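Local coordinates for protein CaaX farnesyltransferase beta subunit Ram1 (Aspergillus fumigatus, PDB 4L9P) that probably binds the peptide substrate and, paired with an alpha subunit, transfers a farnesyl group from farnesyl diphosphate to a cysteine near the C terminus of target proteins, at residues Ser453-Lys458 against Ile508-Glu513; Ser462-Trp467 against Pro496-Pro501. One frame throughout, in Å; residues are numbered along the deposited sequence.

Contact 1: Ser453-Lys458 against Ile508-Glu513; sequences SSVSSK and IRVWFE
Glu513, the last residue of helix 502-513, holds out its carboxylate to the loop at Ser456 and Ser457, and each oxygen takes one of the two residues. Ser456 OG donates to Glu513 OE2 over 2.6 Å, arriving on the syn lone pair. Beside it, Ser457 N reaches Glu513 OE1 at 3.1 Å by a nearly straight bond (170°), also on the syn side and slightly out of the carboxylate plane. The first torsion of Ser456 (chi1 175°) sets OG anti to its own backbone N, where it can donate to Glu513 and still accept from Lys458 N at 3.0 Å. On its anti side OE2 meets Arg509 NE, one helical turn back, in a 2.7 Å salt bridge; OE2 lies at the guanidinium edge, close to its plane. This neighbouring charge probably favours an ionised Glu513. A water bridges Glu513 OE1 and Ser457 OG. The Lys458 chain, extended beyond CG, runs past Glu513 in the opposite direction, its CE 4.1 Å from Glu513 CG, and carries NZ on to a salt bridge with Asp265. Earlier in the loop, Val455 O lies 3.8 Å from Val510 CG2. Ser454 OG and Ser456 OG each accept from the backbone N two residues on: successive ST turns in the surface loop between strands 446-449 and 468-471, joined to the C-terminal turn of helix 502-513, away from the zinc and ligand sites.

Contact 2: Ser462-Trp467 against Pro496-Pro501; sequences SSAFSW and PIFVIP
Ala464 and Ile497 face each other with their CA atoms 7.4 Å apart, at the closest point of two irregular segments. Residues 462-464 and 496-498 both have helical backbone angles without forming a regular helix. The first segment stays turned through Ser466, whose N bonds to Ser463 O; the second swings at Val499, where phi is positive (60°), before Pro501, the N-cap of helix 502-513.

Three apolar side chains answer from the second segment. Pro496 lays CG over one face of the Trp467 indole, off toward the rim: a CH-pi contact with CG 4.1 Å from the centroid of the six-membered ring. Ile497 CD1, the end of an extended chain (chi2 175°), reaches both Trp467 and Ala464, 3.7 Å from Trp467 NE1 and 4.0 Å from Ala464 CB. Phe498 brings its outer ring atoms to those of Phe465, with the two CZ atoms 3.5 Å apart. The rings are tilted by only 23° and strongly offset, centroids 5.0 Å apart, rather than stacked face on face. Phe498 CZ also approaches Ala464 CB, while Ile497 CG2 sits above the centre of the Phe498 ring. Val259 and Leu263 of helix 251-263 pack on Phe498 as well.

The contact lies in the interior of the alpha-alpha toroid domain, away from the catalytic zinc, though Tyr255, whose OH bonds to Ile497 O, also lines the pocket of the bound farnesyl diphosphate analogue. His495 serves both backbones, Ala464 O through NE2 and Ile497 N through ND1, consistent with a neutral ring protonated on NE2. Between the segments themselves, buried aromatic and aliphatic groups meet by dispersion and ring contacts, without a directional bond.

After strand 446-449 the chain enters the loop that supplies first 453-458 and then 462-467, before strand 468-471 pairs antiparallel with 446-449. A long excursion without helix follows, and 496-501 returns to 462-467, closing contact 2. The chain then goes straight into helix 502-513, whose last turns reach back to 453-458 and close contact 1, so the shorter loop sits within the longer one. The two contacts also touch directly: Ser454 OG probably bonds to Ser462 O, Val455 N to Phe465 O, and the Phe465 ring lies against Arg509. Together they fasten the last helix and its lead-in to the loop between the strands, contact 2 in the interior and contact 1 at the surface.

Contact 1: Ser453-Lys458 against Ile508-Glu513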
ATOM      1  N   SER B 453      -2.055  10.862 -26.423  1.00 18.19           N
ATOM      2  CA  SER B 453      -0.973  10.312 -27.229  1.00 19.01           C
ATOM      3  C   SER B 453      -0.264   9.171 -26.545  1.00 18.66           C
ATOM      4  O   SER B 453       0.448   9.383 -25.577  1.00 20.11           O
ATOM      5  CB  SER B 453       0.028  11.433 -27.540  1.00 22.38           C
ATOM      6  OG  SER B 453       0.986  10.958 -28.472  1.00 26.62           O
ATOM      7  N   SER B 454      -0.488   7.957 -27.027  1.00 16.49           N
ATOM      8  CA  SER B 454       0.067   6.795 -26.358  1.00 16.47           C
ATOM      9  C   SER B 454       1.199   6.166 -27.091  1.00 19.38           C
ATOM     10  O   SER B 454       1.187   6.170 -28.309  1.00 20.17           O
ATOM     11  CB  SER B 454      -1.049   5.766 -26.092  1.00 17.48           C
ATOM     12  OG  SER B 454      -0.531   4.610 -25.429  1.00 18.14           O
ATOM     13  N   VAL B 455       2.205   5.655 -26.389  1.00 22.77           N
ATOM     14  CA  VAL B 455       3.243   4.873 -27.064  1.00 25.60           C
ATOM     15  C   VAL B 455       2.757   3.475 -27.427  1.00 28.19           C
ATOM     16  O   VAL B 455       3.375   2.807 -28.250  1.00 29.68           O
ATOM     17  CB  VAL B 455       4.591   4.766 -26.297  1.00 26.52           C
ATOM     18  CG1 VAL B 455       5.165   6.136 -25.986  1.00 26.62           C
ATOM     19  CG2 VAL B 455       4.449   3.965 -25.056  1.00 26.98           C
ATOM     20  N   SER B 456       1.648   3.030 -26.838  1.00 29.69           N
ATOM     21  CA  SER B 456       1.102   1.727 -27.216  1.00 30.94           C
ATOM     22  C   SER B 456       0.331   1.812 -28.510  1.00 34.02           C
ATOM     23  O   SER B 456      -0.379   2.810 -28.765  1.00 33.80           O
ATOM     24  CB  SER B 456       0.181   1.155 -26.131  1.00 30.65           C
ATOM     25  OG  SER B 456      -0.437  -0.074 -26.562  1.00 30.74           O
ATOM     26  N   SER B 457       0.484   0.763 -29.320  1.00 36.34           N
ATOM     27  CA  SER B 457      -0.269   0.615 -30.552  1.00 38.04           C
ATOM     28  C   SER B 457      -1.657   0.020 -30.317  1.00 37.74           C
ATOM     29  O   SER B 457      -2.510   0.062 -31.210  1.00 38.61           O
ATOM     30  CB  SER B 457       0.521  -0.234 -31.542  1.00 39.60           C
ATOM     31  OG  SER B 457       1.717   0.439 -31.894  1.00 40.76           O
ATOM     32  N   LYS B 458      -1.899  -0.509 -29.119  1.00 36.14           N
ATOM     33  CA  LYS B 458      -3.140  -1.233 -28.816  1.00 34.84           C
ATOM     34  C   LYS B 458      -4.044  -0.463 -27.847  1.00 33.95           C
ATOM     35  O   LYS B 458      -3.586   0.463 -27.140  1.00 33.07           O
ATOM     36  CB  LYS B 458      -2.795  -2.622 -28.213  1.00 34.87           C
ATOM     37  CG  LYS B 458      -1.802  -3.395 -29.068  1.00 35.40           C
ATOM     38  CD  LYS B 458      -1.378  -4.703 -28.425  1.00 35.29           C
ATOM     39  CE  LYS B 458      -0.496  -5.519 -29.394  1.00 34.64           C
ATOM     40  NZ  LYS B 458      -0.363  -6.966 -29.029  1.00 33.65           N
ATOM     41  N   ILE B 508      10.111  -1.365 -23.025  1.00 10.19           N
ATOM     42  CA  ILE B 508       9.794  -2.760 -22.853  1.00  9.63           C
ATOM     43  C   ILE B 508       8.434  -3.092 -23.450  1.00  9.64           C
ATOM     44  O   ILE B 508       8.301  -4.120 -24.116  1.00 10.01           O
ATOM     45  CB  ILE B 508       9.934  -3.193 -21.378  1.00  9.36           C
ATOM     46  CG1 ILE B 508       9.921  -4.744 -21.284  1.00 10.43           C
ATOM     47  CG2 ILE B 508       8.833  -2.556 -20.495  1.00  9.74           C
ATOM     48  CD1 ILE B 508      10.303  -5.266 -19.857  1.00 10.81           C
ATOM     49  N   ARG B 509       7.447  -2.243 -23.225  1.00  9.60           N
ATOM     50  CA  ARG B 509       6.101  -2.502 -23.778  1.00  9.98           C
ATOM     51  C   ARG B 509       6.156  -2.559 -25.314  1.00 11.10           C
ATOM     52  O   ARG B 509       5.565  -3.460 -25.926  1.00 11.64           O
ATOM     53  CB  ARG B 509       5.133  -1.376 -23.346  1.00 10.34           C
ATOM     54  CG  ARG B 509       3.778  -1.390 -24.048  1.00 10.85           C
ATOM     55  CD  ARG B 509       2.928  -2.624 -23.723  1.00 10.92           C
ATOM     56  NE  ARG B 509       1.690  -2.530 -24.460  1.00 13.86           N
ATOM     57  CZ  ARG B 509       0.530  -3.081 -24.118  1.00 16.74           C
ATOM     58  NH1 ARG B 509       0.401  -3.789 -22.991  1.00 17.30           N
ATOM     59  NH2 ARG B 509      -0.539  -2.894 -24.927  1.00 20.19           N
ATOM     60  N   VAL B 510       6.860  -1.599 -25.925  1.00 12.15           N
ATOM     61  CA  VAL B 510       6.881  -1.547 -27.376  1.00 13.80           C
ATOM     62  C   VAL B 510       7.642  -2.738 -27.930  1.00 14.23           C
ATOM     63  O   VAL B 510       7.218  -3.331 -28.944  1.00 15.36           O
ATOM     64  CB  VAL B 510       7.500  -0.220 -27.847  1.00 15.60           C
ATOM     65  CG1 VAL B 510       7.792  -0.270 -29.391  1.00 16.65           C
ATOM     66  CG2 VAL B 510       6.560   0.941 -27.531  1.00 16.52           C
ATOM     67  N   TRP B 511       8.721  -3.140 -27.268  1.00 13.53           N
ATOM     68  CA  TRP B 511       9.453  -4.328 -27.723  1.00 14.20           C
ATOM     69  C   TRP B 511       8.547  -5.552 -27.720  1.00 13.96           C
ATOM     70  O   TRP B 511       8.499  -6.331 -28.703  1.00 14.39           O
ATOM     71  CB  TRP B 511      10.717  -4.598 -26.879  1.00 15.78           C
ATOM     72  CG  TRP B 511      11.618  -5.699 -27.466  1.00 18.03           C
ATOM     73  CD1 TRP B 511      12.590  -5.530 -28.456  1.00 20.53           C
ATOM     74  CD2 TRP B 511      11.632  -7.105 -27.145  1.00 20.19           C
ATOM     75  NE1 TRP B 511      13.202  -6.727 -28.724  1.00 21.93           N
ATOM     76  CE2 TRP B 511      12.617  -7.714 -27.963  1.00 21.67           C
ATOM     77  CE3 TRP B 511      10.908  -7.902 -26.266  1.00 19.60           C
ATOM     78  CZ2 TRP B 511      12.907  -9.083 -27.892  1.00 21.29           C
ATOM     79  CZ3 TRP B 511      11.188  -9.267 -26.205  1.00 20.77           C
ATOM     80  CH2 TRP B 511      12.172  -9.838 -27.008  1.00 21.23           C
ATOM     81  N   PHE B 512       7.819  -5.724 -26.619  1.00 12.45           N
ATOM     82  CA  PHE B 512       6.949  -6.888 -26.549  1.00 11.99           C
ATOM     83  C   PHE B 512       5.776  -6.825 -27.504  1.00 13.40           C
ATOM     84  O   PHE B 512       5.397  -7.865 -28.071  1.00 14.41           O
ATOM     85  CB  PHE B 512       6.493  -7.156 -25.105  1.00 12.23           C
ATOM     86  CG  PHE B 512       7.527  -7.888 -24.297  1.00 12.85           C
ATOM     87  CD1 PHE B 512       7.793  -9.207 -24.552  1.00 15.90           C
ATOM     88  CD2 PHE B 512       8.266  -7.247 -23.334  1.00 11.95           C
ATOM     89  CE1 PHE B 512       8.790  -9.892 -23.846  1.00 16.69           C
ATOM     90  CE2 PHE B 512       9.278  -7.929 -22.643  1.00 12.36           C
ATOM     91  CZ  PHE B 512       9.506  -9.261 -22.880  1.00 14.49           C
ATOM     92  N   GLU B 513       5.214  -5.631 -27.715  1.00 13.75           N
ATOM     93  CA  GLU B 513       4.156  -5.466 -28.716  1.00 15.47           C
ATOM     94  C   GLU B 513       4.569  -5.933 -30.098  1.00 16.85           C
ATOM     95  O   GLU B 513       3.721  -6.354 -30.914  1.00 19.40           O
ATOM     96  CB  GLU B 513       3.710  -4.005 -28.812  1.00 18.18           C
ATOM     97  CG  GLU B 513       2.766  -3.633 -27.724  1.00 19.98           C
ATOM     98  CD  GLU B 513       2.242  -2.194 -27.901  1.00 23.16           C
ATOM     99  OE1 GLU B 513       2.563  -1.486 -28.898  1.00 26.65           O
ATOM    100  OE2 GLU B 513       1.436  -1.776 -27.079  1.00 23.71           O
TER
HETATM  101  O   HOH W   1       3.937  -0.844 -31.400  1.00 40.78           O

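Contact 2: Ser462-Trp467 against Pro496-Pro501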
ATOM      1  N   SER B 462      -4.069   1.691 -23.164  0.73 16.24           N
ATOM      2  CA  SER B 462      -3.549   2.823 -23.935  0.73 14.04           C
ATOM      3  C   SER B 462      -3.279   4.051 -23.067  0.73 11.60           C
ATOM      4  O   SER B 462      -2.230   4.705 -23.217  0.73 11.62           O
ATOM      5  CB  SER B 462      -4.481   3.140 -25.124  0.73 16.35           C
ATOM      6  OG  SER B 462      -4.001   4.204 -25.896  0.73 18.76           O
ATOM      7  N   SER B 463      -4.185   4.338 -22.137  1.00 10.92           N
ATOM      8  CA  SER B 463      -3.999   5.502 -21.295  1.00  9.37           C
ATOM      9  C   SER B 463      -2.744   5.357 -20.429  1.00  8.52           C
ATOM     10  O   SER B 463      -1.992   6.315 -20.213  1.00  8.63           O
ATOM     11  CB  SER B 463      -5.256   5.678 -20.440  1.00 10.15           C
ATOM     12  OG  SER B 463      -5.108   6.777 -19.556  1.00 11.75           O
ATOM     13  N   ALA B 464      -2.494   4.149 -19.942  1.00  8.24           N
ATOM     14  CA  ALA B 464      -1.317   3.927 -19.078  1.00  7.46           C
ATOM     15  C   ALA B 464      -0.031   4.258 -19.778  1.00  7.49           C
ATOM     16  O   ALA B 464       0.938   4.610 -19.127  1.00  7.78           O
ATOM     17  CB  ALA B 464      -1.248   2.457 -18.608  1.00  8.07           C
ATOM     18  N   PHE B 465      -0.027   4.131 -21.106  1.00  7.86           N
ATOM     19  CA  PHE B 465       1.168   4.456 -21.903  1.00  9.31           C
ATOM     20  C   PHE B 465       1.116   5.858 -22.507  1.00  9.23           C
ATOM     21  O   PHE B 465       1.897   6.167 -23.438  1.00 11.78           O
ATOM     22  CB  PHE B 465       1.474   3.352 -22.927  1.00 11.13           C
ATOM     23  CG  PHE B 465       1.884   2.044 -22.258  1.00  9.80           C
ATOM     24  CD1 PHE B 465       3.168   1.918 -21.717  1.00 10.00           C
ATOM     25  CD2 PHE B 465       0.990   0.985 -22.100  1.00  9.70           C
ATOM     26  CE1 PHE B 465       3.557   0.755 -21.034  1.00  9.76           C
ATOM     27  CE2 PHE B 465       1.393  -0.198 -21.394  1.00  9.90           C
ATOM     28  CZ  PHE B 465       2.659  -0.291 -20.885  1.00  9.91           C
ATOM     29  N   SER B 466       0.213   6.685 -21.998  0.74  8.52           N
ATOM     30  CA  SER B 466       0.029   8.050 -22.492  0.74  8.89           C
ATOM     31  C   SER B 466       0.577   9.074 -21.503  0.74  9.31           C
ATOM     32  O   SER B 466       0.537  10.278 -21.772  0.74 10.17           O
ATOM     33  CB  SER B 466      -1.455   8.307 -22.744  0.74  9.31           C
ATOM     34  OG  SER B 466      -2.131   8.597 -21.528  0.74  9.64           O
ATOM     35  N   TRP B 467       1.071   8.651 -20.321  1.00  7.79           N
ATOM     36  CA  TRP B 467       1.542   9.602 -19.311  1.00  7.98           C
ATOM     37  C   TRP B 467       2.806  10.314 -19.761  1.00  8.83           C
ATOM     38  O   TRP B 467       3.737   9.695 -20.289  1.00  9.04           O
ATOM     39  CB  TRP B 467       1.816   8.812 -17.999  1.00  6.41           C
ATOM     40  CG  TRP B 467       0.558   8.431 -17.281  1.00  7.03           C
ATOM     41  CD1 TRP B 467      -0.284   7.363 -17.569  1.00  8.63           C
ATOM     42  CD2 TRP B 467      -0.070   9.173 -16.225  1.00  6.78           C
ATOM     43  NE1 TRP B 467      -1.363   7.382 -16.693  1.00  8.40           N
ATOM     44  CE2 TRP B 467      -1.271   8.470 -15.873  1.00  6.65           C
ATOM     45  CE3 TRP B 467       0.290  10.324 -15.499  1.00  6.72           C
ATOM     46  CZ2 TRP B 467      -2.090   8.874 -14.818  1.00  6.04           C
ATOM     47  CZ3 TRP B 467      -0.561  10.762 -14.485  1.00  6.86           C
ATOM     48  CH2 TRP B 467      -1.743  10.052 -14.174  1.00  6.67           C
ATOM     49  N   PRO B 496       4.092   7.309 -12.886  1.00  5.93           N
ATOM     50  CA  PRO B 496       3.348   7.095 -11.612  1.00  7.18           C
ATOM     51  C   PRO B 496       2.680   5.723 -11.464  1.00  7.75           C
ATOM     52  O   PRO B 496       2.404   5.338 -10.334  1.00  9.65           O
ATOM     53  CB  PRO B 496       2.299   8.172 -11.570  1.00  9.31           C
ATOM     54  CG  PRO B 496       2.416   8.864 -12.926  1.00 11.93           C
ATOM     55  CD  PRO B 496       3.620   8.422 -13.711  1.00  8.67           C
ATOM     56  N   ILE B 497       2.403   5.016 -12.560  1.00  6.24           N
ATOM     57  CA  ILE B 497       1.833   3.666 -12.422  1.00  5.57           C
ATOM     58  C   ILE B 497       2.945   2.602 -12.366  1.00  4.76           C
ATOM     59  O   ILE B 497       2.873   1.701 -11.540  1.00  5.90           O
ATOM     60  CB  ILE B 497       0.966   3.318 -13.654  1.00  6.36           C
ATOM     61  CG1 ILE B 497      -0.203   4.276 -13.733  1.00  7.12           C
ATOM     62  CG2 ILE B 497       0.476   1.882 -13.591  1.00  7.17           C
ATOM     63  CD1 ILE B 497      -1.065   4.075 -15.006  1.00  9.31           C
ATOM     64  N   PHE B 498       3.977   2.708 -13.224  1.00  4.38           N
ATOM     65  CA  PHE B 498       4.964   1.607 -13.363  1.00  4.53           C
ATOM     66  C   PHE B 498       6.143   1.790 -12.437  1.00  5.03           C
ATOM     67  O   PHE B 498       6.917   0.839 -12.220  1.00  6.47           O
ATOM     68  CB  PHE B 498       5.457   1.479 -14.805  1.00  5.60           C
ATOM     69  CG  PHE B 498       4.321   1.106 -15.761  1.00  5.74           C
ATOM     70  CD1 PHE B 498       3.620  -0.089 -15.567  1.00  6.22           C
ATOM     71  CD2 PHE B 498       3.897   1.997 -16.793  1.00  6.56           C
ATOM     72  CE1 PHE B 498       2.578  -0.450 -16.396  1.00  6.00           C
ATOM     73  CE2 PHE B 498       2.832   1.636 -17.652  1.00  6.87           C
ATOM     74  CZ  PHE B 498       2.165   0.389 -17.465  1.00  7.65           C
ATOM     75  N   VAL B 499       6.355   3.005 -11.902  1.00  5.27           N
ATOM     76  CA  VAL B 499       7.429   3.197 -10.897  1.00  4.22           C
ATOM     77  C   VAL B 499       8.827   2.843 -11.422  1.00  5.21           C
ATOM     78  O   VAL B 499       9.664   2.250 -10.742  1.00  6.13           O
ATOM     79  CB  VAL B 499       7.111   2.538  -9.504  1.00  4.71           C
ATOM     80  CG1 VAL B 499       7.823   3.368  -8.412  1.00  6.43           C
ATOM     81  CG2 VAL B 499       5.617   2.530  -9.213  1.00  5.17           C
ATOM     82  N   ILE B 500       9.059   3.271 -12.668  1.00  5.96           N
ATOM     83  CA  ILE B 500      10.330   3.236 -13.378  1.00  6.05           C
ATOM     84  C   ILE B 500      10.306   4.415 -14.338  1.00  6.59           C
ATOM     85  O   ILE B 500       9.263   5.025 -14.563  1.00  6.72           O
ATOM     86  CB  ILE B 500      10.486   1.889 -14.204  1.00  7.16           C
ATOM     87  CG1 ILE B 500       9.242   1.590 -15.062  1.00  6.94           C
ATOM     88  CG2 ILE B 500      10.837   0.707 -13.264  1.00  8.16           C
ATOM     89  CD1 ILE B 500       9.473   0.378 -16.019  1.00  7.21           C
ATOM     90  N   PRO B 501      11.450   4.756 -14.939  1.00  7.50           N
ATOM     91  CA  PRO B 501      11.412   5.879 -15.886  1.00  7.74           C
ATOM     92  C   PRO B 501      10.435   5.608 -17.041  1.00  7.76           C
ATOM     93  O   PRO B 501      10.281   4.455 -17.511  1.00  8.74           O
ATOM     94  CB  PRO B 501      12.848   5.929 -16.409  1.00  8.64           C
ATOM     95  CG  PRO B 501      13.676   5.333 -15.271  1.00  8.22           C
ATOM     96  CD  PRO B 501      12.805   4.240 -14.684  1.00  7.69           C
TER